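Local structure of rhamnosidase B (Bacillus sp., 2OKX) at residues A206-L211 / S415-I420; P424-L429 / K520-Y525; G452-A457 / E492-Y497. The protein catalyses hydrolysis of terminal non-reducing alpha-L-rhamnose residues in alpha-L-rhamnosides, as a member of glycoside hydrolase family 78. All blocks are in the same frame, centred on the assembly; numbering follows the deposited sequence.

Interaction 1 (A206-L211 / S415-I420)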
loop_
_atom_site.group_PDB
_atom_site.type_symbol
_atom_site.label_atom_id
_atom_site.label_comp_id
_atom_site.label_asym_id
_atom_site.label_seq_id
_atom_site.Cartn_x
_atom_site.Cartn_y
_atom_site.Cartn_z
ATOM N N ALA A 206 19.514 11.179 -6.274
ATOM C CA ALA A 206 20.875 11.166 -5.751
ATOM C C ALA A 206 21.919 10.904 -6.823
ATOM O O ALA A 206 22.987 11.512 -6.815
ATOM C CB ALA A 206 21.007 10.112 -4.644
ATOM N N SER A 207 21.616 9.999 -7.747
ATOM C CA SER A 207 22.578 9.666 -8.787
ATOM C C SER A 207 21.940 8.987 -9.989
ATOM O O SER A 207 20.755 8.645 -9.976
ATOM C CB SER A 207 23.631 8.717 -8.216
ATOM O OG SER A 207 23.034 7.477 -7.844
ATOM N N ILE A 208 22.736 8.810 -11.035
ATOM C CA ILE A 208 22.266 8.101 -12.211
ATOM C C ILE A 208 23.071 6.822 -12.144
ATOM O O ILE A 208 24.301 6.845 -12.218
ATOM C CB ILE A 208 22.568 8.851 -13.517
ATOM C CG1 ILE A 208 21.714 10.125 -13.578
ATOM C CG2 ILE A 208 22.277 7.929 -14.720
ATOM C CD1 ILE A 208 21.776 10.861 -14.898
ATOM N N GLN A 209 22.374 5.710 -11.972
ATOM C CA GLN A 209 23.019 4.417 -11.844
ATOM C C GLN A 209 23.529 3.844 -13.156
ATOM O O GLN A 209 24.593 3.232 -13.189
ATOM C CB GLN A 209 22.053 3.427 -11.201
ATOM C CG GLN A 209 22.620 2.029 -11.052
ATOM C CD GLN A 209 21.664 1.113 -10.330
ATOM O OE1 GLN A 209 21.377 1.307 -9.149
ATOM N NE2 GLN A 209 21.152 0.115 -11.037
ATOM N N SER A 210 22.776 4.035 -14.234
ATOM C CA SER A 210 23.196 3.505 -15.524
ATOM C C SER A 210 22.431 4.100 -16.691
ATOM O O SER A 210 21.405 4.761 -16.516
ATOM C CB SER A 210 23.003 1.986 -15.552
ATOM O OG SER A 210 21.623 1.657 -15.479
ATOM N N LEU A 211 22.961 3.856 -17.886
ATOM C CA LEU A 211 22.344 4.294 -19.127
ATOM C C LEU A 211 22.505 3.091 -20.041
ATOM O O LEU A 211 23.564 2.468 -20.070
ATOM C CB LEU A 211 23.059 5.520 -19.711
ATOM C CG LEU A 211 22.373 6.113 -20.952
ATOM C CD1 LEU A 211 22.746 7.575 -21.116
ATOM C CD2 LEU A 211 22.758 5.316 -22.181
ATOM N N SER A 415 27.155 14.962 -19.112
ATOM C CA SER A 415 26.017 15.832 -19.405
ATOM C C SER A 415 24.715 15.335 -18.798
ATOM O O SER A 415 23.943 16.110 -18.229
ATOM C CB SER A 415 25.817 15.973 -20.918
ATOM O OG SER A 415 24.608 16.664 -21.203
ATOM N N VAL A 416 24.470 14.037 -18.928
ATOM C CA VAL A 416 23.242 13.444 -18.422
ATOM C C VAL A 416 23.031 13.671 -16.929
ATOM O O VAL A 416 21.893 13.779 -16.471
ATOM C CB VAL A 416 23.205 11.929 -18.731
ATOM C CG1 VAL A 416 21.883 11.327 -18.269
ATOM C CG2 VAL A 416 23.383 11.712 -20.221
ATOM N N LEU A 417 24.116 13.756 -16.165
ATOM C CA LEU A 417 23.984 13.971 -14.726
ATOM C C LEU A 417 23.182 15.237 -14.424
ATOM O O LEU A 417 22.501 15.315 -13.407
ATOM C CB LEU A 417 25.365 14.051 -14.065
ATOM C CG LEU A 417 26.241 12.805 -14.223
ATOM C CD1 LEU A 417 27.519 12.985 -13.420
ATOM C CD2 LEU A 417 25.485 11.568 -13.749
ATOM N N ASN A 418 23.257 16.224 -15.315
ATOM C CA ASN A 418 22.526 17.476 -15.127
ATOM C C ASN A 418 21.031 17.225 -14.980
ATOM O O ASN A 418 20.312 18.035 -14.395
ATOM C CB ASN A 418 22.742 18.414 -16.323
ATOM C CG ASN A 418 24.155 18.965 -16.398
ATOM O OD1 ASN A 418 24.574 19.481 -17.439
ATOM N ND2 ASN A 418 24.891 18.877 -15.297
ATOM N N ALA A 419 20.564 16.102 -15.518
ATOM C CA ALA A 419 19.147 15.767 -15.460
ATOM C C ALA A 419 18.607 15.597 -14.043
ATOM O O ALA A 419 17.413 15.768 -13.808
ATOM C CB ALA A 419 18.880 14.499 -16.278
ATOM N N ILE A 420 19.476 15.267 -13.094
ATOM C CA ILE A 420 19.020 15.074 -11.721
ATOM C C ILE A 420 19.514 16.156 -10.768
ATOM O O ILE A 420 19.358 16.029 -9.556
ATOM C CB ILE A 420 19.480 13.719 -11.163
ATOM C CG1 ILE A 420 21.011 13.655 -11.162
ATOM C CG2 ILE A 420 18.882 12.590 -11.990
ATOM C CD1 ILE A 420 21.583 12.536 -10.303
#
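Ile208 meets Val416 because its chain runs out nearly straight: CG1 is anti to the carbonyl carbon (chi1 -68°) and CD1 anti to CA (chi2 -172°), which carries the terminal methyl onto the turn of 415-420. There Ile208 CD1 stands 3.4 Å from Val416 CG1, closer than carbons usually pack, the two side chains lying at about a right angle. The same methyl packs 3.3 Å from Val416 O, the carbonyl that accepts Ala419 N (2.8 Å) within the turn. Leu417 closes another side of the isoleucine, its CD2 3.9 Å from Ile208 CD1. Ile420 works in the reverse direction: its CG1 sits between the backbone N and the carbonyl carbon (chi1 61°), and its CD1 reaches the strand backbone 3.4 Å from Ser207 CA. Leu211 CD1, at 4.3 Å from Val416 CG2, touches lightly farther along the strand. The polar backbone is engaged with other partners: Ala206 and Ser207 together face Asp442 of strand 436-443 in a classic beta bulge, and Leu211 bonds to Arg410. The contact thus joins the helical turns of 415-420 to a sheet strand by apolar contacts, methyl to methyl and methyl to backbone, and the fit would depend on shape rather than on directional bonds, with Ile208 as the piece that fits between Val416, Leu417 and Ile420.

Interaction 2 (P424-L429 / K520-Y525). With CA (calcium ion), chain C.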
loop_
_atom_site.group_PDB
_atom_site.type_symbol
_atom_site.label_atom_id
_atom_site.label_comp_id
_atom_site.label_asym_id
_atom_site.label_seq_id
_atom_site.Cartn_x
_atom_site.Cartn_y
_atom_site.Cartn_z
ATOM N N PRO A 424 20.877 25.136 -14.083
ATOM C CA PRO A 424 20.301 25.626 -15.338
ATOM C C PRO A 424 20.592 24.777 -16.577
ATOM O O PRO A 424 19.749 24.685 -17.467
ATOM C CB PRO A 424 20.872 27.041 -15.450
ATOM C CG PRO A 424 22.196 26.926 -14.753
ATOM C CD PRO A 424 21.844 26.107 -13.537
ATOM N N GLU A 425 21.772 24.163 -16.637
ATOM C CA GLU A 425 22.141 23.345 -17.793
ATOM C C GLU A 425 21.391 22.016 -17.815
ATOM O O GLU A 425 21.410 21.264 -16.842
ATOM C CB GLU A 425 23.650 23.062 -17.809
ATOM C CG GLU A 425 24.526 24.305 -17.661
ATOM C CD GLU A 425 25.015 24.506 -16.236
ATOM O OE1 GLU A 425 24.239 24.232 -15.295
ATOM O OE2 GLU A 425 26.169 24.947 -16.056
ATOM N N PRO A 426 20.710 21.713 -18.931
ATOM C CA PRO A 426 19.970 20.451 -19.013
ATOM C C PRO A 426 20.881 19.262 -19.305
ATOM O O PRO A 426 22.054 19.427 -19.642
ATOM C CB PRO A 426 18.988 20.708 -20.151
ATOM C CG PRO A 426 19.796 21.582 -21.075
ATOM C CD PRO A 426 20.437 22.561 -20.107
ATOM N N GLY A 427 20.330 18.064 -19.154
ATOM C CA GLY A 427 21.084 16.862 -19.443
ATOM C C GLY A 427 20.678 16.440 -20.843
ATOM O O GLY A 427 19.493 16.285 -21.122
ATOM N N VAL A 428 21.650 16.276 -21.730
ATOM C CA VAL A 428 21.361 15.883 -23.103
ATOM C C VAL A 428 21.516 14.379 -23.259
ATOM O O VAL A 428 22.603 13.830 -23.100
ATOM C CB VAL A 428 22.301 16.607 -24.093
ATOM C CG1 VAL A 428 21.911 16.276 -25.537
ATOM C CG2 VAL A 428 22.231 18.110 -23.857
ATOM N N LEU A 429 20.412 13.714 -23.568
ATOM C CA LEU A 429 20.414 12.270 -23.732
ATOM C C LEU A 429 20.917 11.845 -25.098
ATOM O O LEU A 429 20.597 12.463 -26.111
ATOM C CB LEU A 429 19.003 11.714 -23.515
ATOM C CG LEU A 429 18.520 11.494 -22.075
ATOM C CD1 LEU A 429 18.866 12.682 -21.204
ATOM C CD2 LEU A 429 17.013 11.252 -22.082
ATOM N N LYS A 520 16.361 16.883 -24.351
ATOM C CA LYS A 520 17.057 17.609 -23.299
ATOM C C LYS A 520 16.251 17.466 -22.019
ATOM O O LYS A 520 15.145 17.994 -21.908
ATOM C CB LYS A 520 17.192 19.091 -23.650
ATOM C CG LYS A 520 18.095 19.371 -24.830
ATOM C CD LYS A 520 18.207 20.864 -25.073
ATOM C CE LYS A 520 19.084 21.163 -26.275
ATOM N NZ LYS A 520 19.186 22.627 -26.516
ATOM N N LEU A 521 16.803 16.746 -21.053
ATOM C CA LEU A 521 16.113 16.549 -19.789
ATOM C C LEU A 521 16.571 17.631 -18.815
ATOM O O LEU A 521 17.714 17.620 -18.351
ATOM C CB LEU A 521 16.414 15.146 -19.251
ATOM C CG LEU A 521 15.663 14.644 -18.010
ATOM C CD1 LEU A 521 14.166 14.894 -18.147
ATOM C CD2 LEU A 521 15.941 13.155 -17.834
ATOM N N HIS A 522 15.684 18.583 -18.536
ATOM C CA HIS A 522 15.998 19.674 -17.622
ATOM C C HIS A 522 15.989 19.207 -16.176
ATOM O O HIS A 522 16.773 19.687 -15.361
ATOM C CB HIS A 522 15.019 20.837 -17.809
ATOM C CG HIS A 522 15.284 21.644 -19.043
ATOM N ND1 HIS A 522 14.912 21.224 -20.301
ATOM C CD2 HIS A 522 15.940 22.816 -19.216
ATOM C CE1 HIS A 522 15.328 22.102 -21.198
ATOM N NE2 HIS A 522 15.954 23.076 -20.566
ATOM N N GLU A 523 15.092 18.282 -15.861
ATOM C CA GLU A 523 15.017 17.722 -14.519
ATOM C C GLU A 523 14.021 16.580 -14.392
ATOM O O GLU A 523 12.984 16.556 -15.060
ATOM C CB GLU A 523 14.680 18.797 -13.482
ATOM C CG GLU A 523 13.393 19.560 -13.724
ATOM C CD GLU A 523 13.139 20.595 -12.642
ATOM O OE1 GLU A 523 14.100 21.291 -12.259
ATOM O OE2 GLU A 523 11.986 20.722 -12.176
ATOM N N ILE A 524 14.379 15.620 -13.547
ATOM C CA ILE A 524 13.544 14.467 -13.245
ATOM C C ILE A 524 13.621 14.447 -11.720
ATOM O O ILE A 524 14.705 14.580 -11.144
ATOM C CB ILE A 524 14.111 13.158 -13.875
ATOM C CG1 ILE A 524 13.276 11.951 -13.435
ATOM C CG2 ILE A 524 15.559 12.966 -13.495
ATOM C CD1 ILE A 524 11.828 11.982 -13.903
ATOM N N TYR A 525 12.474 14.320 -11.067
ATOM C CA TYR A 525 12.444 14.354 -9.610
ATOM C C TYR A 525 11.164 13.728 -9.090
ATOM O O TYR A 525 10.345 13.225 -9.860
ATOM C CB TYR A 525 12.482 15.809 -9.147
ATOM C CG TYR A 525 11.347 16.624 -9.740
ATOM C CD1 TYR A 525 11.486 17.263 -10.975
ATOM C CD2 TYR A 525 10.107 16.689 -9.103
ATOM C CE1 TYR A 525 10.412 17.942 -11.563
ATOM C CE2 TYR A 525 9.033 17.359 -9.680
ATOM C CZ TYR A 525 9.191 17.982 -10.910
ATOM O OH TYR A 525 8.118 18.627 -11.480
HETATM CA CA CA C . 17.534 22.109 -14.828
HETATM O O HOH W 1 19.282 20.595 -14.939
HETATM O O HOH W 2 17.088 21.467 -12.641
HETATM O O HOH W 3 17.875 22.789 -17.106
#
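Pro426 lies over the imidazole of His522, with CB 3.8 Å from the ring centroid and only 8° off the ring normal, a CH-pi contact centred on the face; the two side chains run side by side and point the same way. Beside it, Gly427 and Leu521 form an antiparallel hydrogen-bonded pair. Gly427 N gives Leu521 O a nearly straight bond of 2.8 Å (172° at the hydrogen), while Leu521 N returns one of 2.7 Å to Gly427 O. Leu429 CD1 extends the packed part, 4.0 Å from Leu521 CB on the side where Leu521 also meets Leu510 and Leu455. The side of Val428 and Lys520 is looser: Val428 CG2 is 4.4 Å from Lys520 CG, and the extended lysine carries its ammonium away into an exposed position. At the other end a calcium ion takes His522 O at 2.6 Å, three waters, and three further atoms including Val423 O. One of these waters is placed to donate to Glu425 O, though it has more acceptors in reach than protons, and another donates to Glu523 OE1, whose carboxylate also has Tyr204 and Lys202 as partners. Calcium therefore joins the strand to the loop before 427-428 directly through the carbonyls of His522 and Val423, and through a water to Glu425 O, and the second-shell Glu523 would probably offset part of its charge without direct ligation.

Interaction 3 (G452-A457 / E492-Y497)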
loop_
_atom_site.group_PDB
_atom_site.type_symbol
_atom_site.label_atom_id
_atom_site.label_comp_id
_atom_site.label_asym_id
_atom_site.label_seq_id
_atom_site.Cartn_x
_atom_site.Cartn_y
_atom_site.Cartn_z
ATOM N N GLY A 452 7.842 13.747 -11.337
ATOM C CA GLY A 452 7.723 14.926 -12.171
ATOM C C GLY A 452 8.961 15.131 -13.016
ATOM O O GLY A 452 10.037 14.618 -12.705
ATOM N N PHE A 453 8.809 15.875 -14.103
ATOM C CA PHE A 453 9.938 16.154 -14.971
ATOM C C PHE A 453 9.645 17.345 -15.872
ATOM O O PHE A 453 8.508 17.805 -15.971
ATOM C CB PHE A 453 10.276 14.937 -15.841
ATOM C CG PHE A 453 9.191 14.563 -16.820
ATOM C CD1 PHE A 453 8.259 13.581 -16.505
ATOM C CD2 PHE A 453 9.099 15.199 -18.058
ATOM C CE1 PHE A 453 7.249 13.233 -17.409
ATOM C CE2 PHE A 453 8.092 14.861 -18.970
ATOM C CZ PHE A 453 7.167 13.876 -18.644
ATOM N N GLU A 454 10.698 17.844 -16.500
ATOM C CA GLU A 454 10.610 18.952 -17.439
ATOM C C GLU A 454 11.635 18.614 -18.501
ATOM O O GLU A 454 12.763 18.230 -18.185
ATOM C CB GLU A 454 10.957 20.286 -16.777
ATOM C CG GLU A 454 10.959 21.450 -17.760
ATOM C CD GLU A 454 11.113 22.797 -17.088
ATOM O OE1 GLU A 454 11.321 23.792 -17.806
ATOM O OE2 GLU A 454 11.021 22.866 -15.844
ATOM N N LEU A 455 11.244 18.737 -19.763
ATOM C CA LEU A 455 12.152 18.402 -20.845
ATOM C C LEU A 455 11.746 19.035 -22.169
ATOM O O LEU A 455 10.666 19.611 -22.296
ATOM C CB LEU A 455 12.200 16.876 -21.009
ATOM C CG LEU A 455 10.858 16.165 -21.260
ATOM C CD1 LEU A 455 10.388 16.411 -22.694
ATOM C CD2 LEU A 455 11.017 14.664 -21.025
ATOM N N GLU A 456 12.638 18.924 -23.145
ATOM C CA GLU A 456 12.400 19.421 -24.497
ATOM C C GLU A 456 12.577 18.191 -25.369
ATOM O O GLU A 456 13.551 17.463 -25.210
ATOM C CB GLU A 456 13.443 20.459 -24.912
ATOM C CG GLU A 456 13.467 21.714 -24.079
ATOM C CD GLU A 456 14.499 22.704 -24.578
ATOM O OE1 GLU A 456 15.201 23.302 -23.741
ATOM O OE2 GLU A 456 14.605 22.887 -25.808
ATOM N N ALA A 457 11.642 17.952 -26.280
ATOM C CA ALA A 457 11.755 16.792 -27.150
ATOM C C ALA A 457 10.879 16.930 -28.381
ATOM O O ALA A 457 9.953 17.740 -28.409
ATOM C CB ALA A 457 11.373 15.525 -26.388
ATOM N N GLU A 492 5.348 18.906 -29.110
ATOM C CA GLU A 492 6.578 19.517 -29.595
ATOM C C GLU A 492 7.150 20.565 -28.638
ATOM O O GLU A 492 6.416 21.389 -28.103
ATOM C CB GLU A 492 6.325 20.158 -30.962
ATOM C CG GLU A 492 7.566 20.692 -31.649
ATOM C CD GLU A 492 8.556 19.603 -31.995
ATOM O OE1 GLU A 492 8.131 18.540 -32.493
ATOM O OE2 GLU A 492 9.767 19.813 -31.783
ATOM N N GLY A 493 8.463 20.518 -28.416
ATOM C CA GLY A 493 9.107 21.502 -27.560
ATOM C C GLY A 493 9.304 21.176 -26.091
ATOM O O GLY A 493 9.360 20.010 -25.695
ATOM N N ARG A 494 9.429 22.222 -25.279
ATOM C CA ARG A 494 9.626 22.058 -23.845
ATOM C C ARG A 494 8.288 21.865 -23.153
ATOM O O ARG A 494 7.297 22.507 -23.503
ATOM C CB ARG A 494 10.334 23.275 -23.236
ATOM C CG ARG A 494 10.519 23.136 -21.728
ATOM C CD ARG A 494 11.040 24.387 -21.044
ATOM N NE ARG A 494 12.406 24.725 -21.429
ATOM C CZ ARG A 494 13.345 25.120 -20.573
ATOM N NH1 ARG A 494 13.077 25.220 -19.278
ATOM N NH2 ARG A 494 14.552 25.436 -21.017
ATOM N N GLN A 495 8.269 20.987 -22.156
ATOM C CA GLN A 495 7.046 20.704 -21.424
ATOM C C GLN A 495 7.358 20.137 -20.043
ATOM O O GLN A 495 8.472 19.684 -19.783
ATOM C CB GLN A 495 6.196 19.713 -22.217
ATOM C CG GLN A 495 6.895 18.394 -22.486
ATOM C CD GLN A 495 6.592 17.844 -23.865
ATOM O OE1 GLN A 495 7.333 18.087 -24.824
ATOM N NE2 GLN A 495 5.495 17.111 -23.977
ATOM N N SER A 496 6.366 20.181 -19.162
ATOM C CA SER A 496 6.513 19.675 -17.804
ATOM C C SER A 496 5.327 18.784 -17.480
ATOM O O SER A 496 4.229 18.983 -18.001
ATOM C CB SER A 496 6.559 20.829 -16.801
ATOM O OG SER A 496 7.652 21.682 -17.069
ATOM N N TYR A 497 5.555 17.799 -16.620
ATOM C CA TYR A 497 4.495 16.887 -16.225
ATOM C C TYR A 497 4.733 16.329 -14.831
ATOM O O TYR A 497 5.859 15.987 -14.474
ATOM C CB TYR A 497 4.395 15.719 -17.208
ATOM C CG TYR A 497 3.282 14.753 -16.858
ATOM C CD1 TYR A 497 1.946 15.102 -17.054
ATOM C CD2 TYR A 497 3.564 13.509 -16.287
ATOM C CE1 TYR A 497 0.920 14.241 -16.691
ATOM C CE2 TYR A 497 2.543 12.640 -15.917
ATOM C CZ TYR A 497 1.223 13.012 -16.121
ATOM O OH TYR A 497 0.202 12.165 -15.751
#
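An antiparallel strand pair of the concanavalin-like domain sets Phe453 opposite Tyr497, Leu455 opposite Gln495 and Ala457 opposite Gly493, each a hydrogen-bonded pair with both N-H groups used. The shortest of these bonds, Gln495 N to Leu455 O, measures 2.8 Å. On the face of Phe453 and Leu455, a chi1 of 65° puts Phe453 CG between the backbone N and carbonyl carbon; the ring has Tyr497 O over one face and brings CZ within 3.6 Å of Tyr497 CB. Tyr497 itself reaches on to Glu152, and Tyr488 meets the Phe453 ring edge to face. Strand 450-457 is central here, since its other edge bonds to strand 520-528, where His522 and Glu523 both face Glu454 in a classic beta bulge. On the opposite face, Glu454 stretches out to Arg494, whose NH1 donates to OE1 at 2.7 Å. This oxygen is met on its anti side, 31° out of the carboxylate plane, and the carboxylate and guanidinium planes stand 64° apart. An alanine in place of Glu454 would probably leave Arg494 NH1 without its carboxylate mate, the guanidinium held mainly by the longer bridge to Glu456 and freer to turn, and open a gap beside Ser496 OG, now 3.4 Å from Glu454 CG. Glu456 OE1 supplies that second, long salt bridge, 3.5 Å from Arg494 NH2, though the position of that oxygen is doubtful.

In the fold
The three contacts follow one another across the concanavalin-like region, with strand 520-528 as the common element. Interactions 1 and 2, centres 9 Å apart, are probably joined by two hydrogen bonds, Ser415 OG to Val428 N and Ala419 O to Ile524 N, each 3.0 Å. Interactions 2 and 3, centres 10 Å apart, share the sheet through a probable bond of 2.9 Å from Glu456 N to Lys520 O. Interactions 1 and 3 do not touch; their nearest atoms are about 7 Å apart. Calcium lies in interaction 2, about 9 Å from the Ile420 side chain and about 7 Å from that of Glu454. Catalysis is expected in the separate six-hairpin glycosidase domain, so this ion is probably structural.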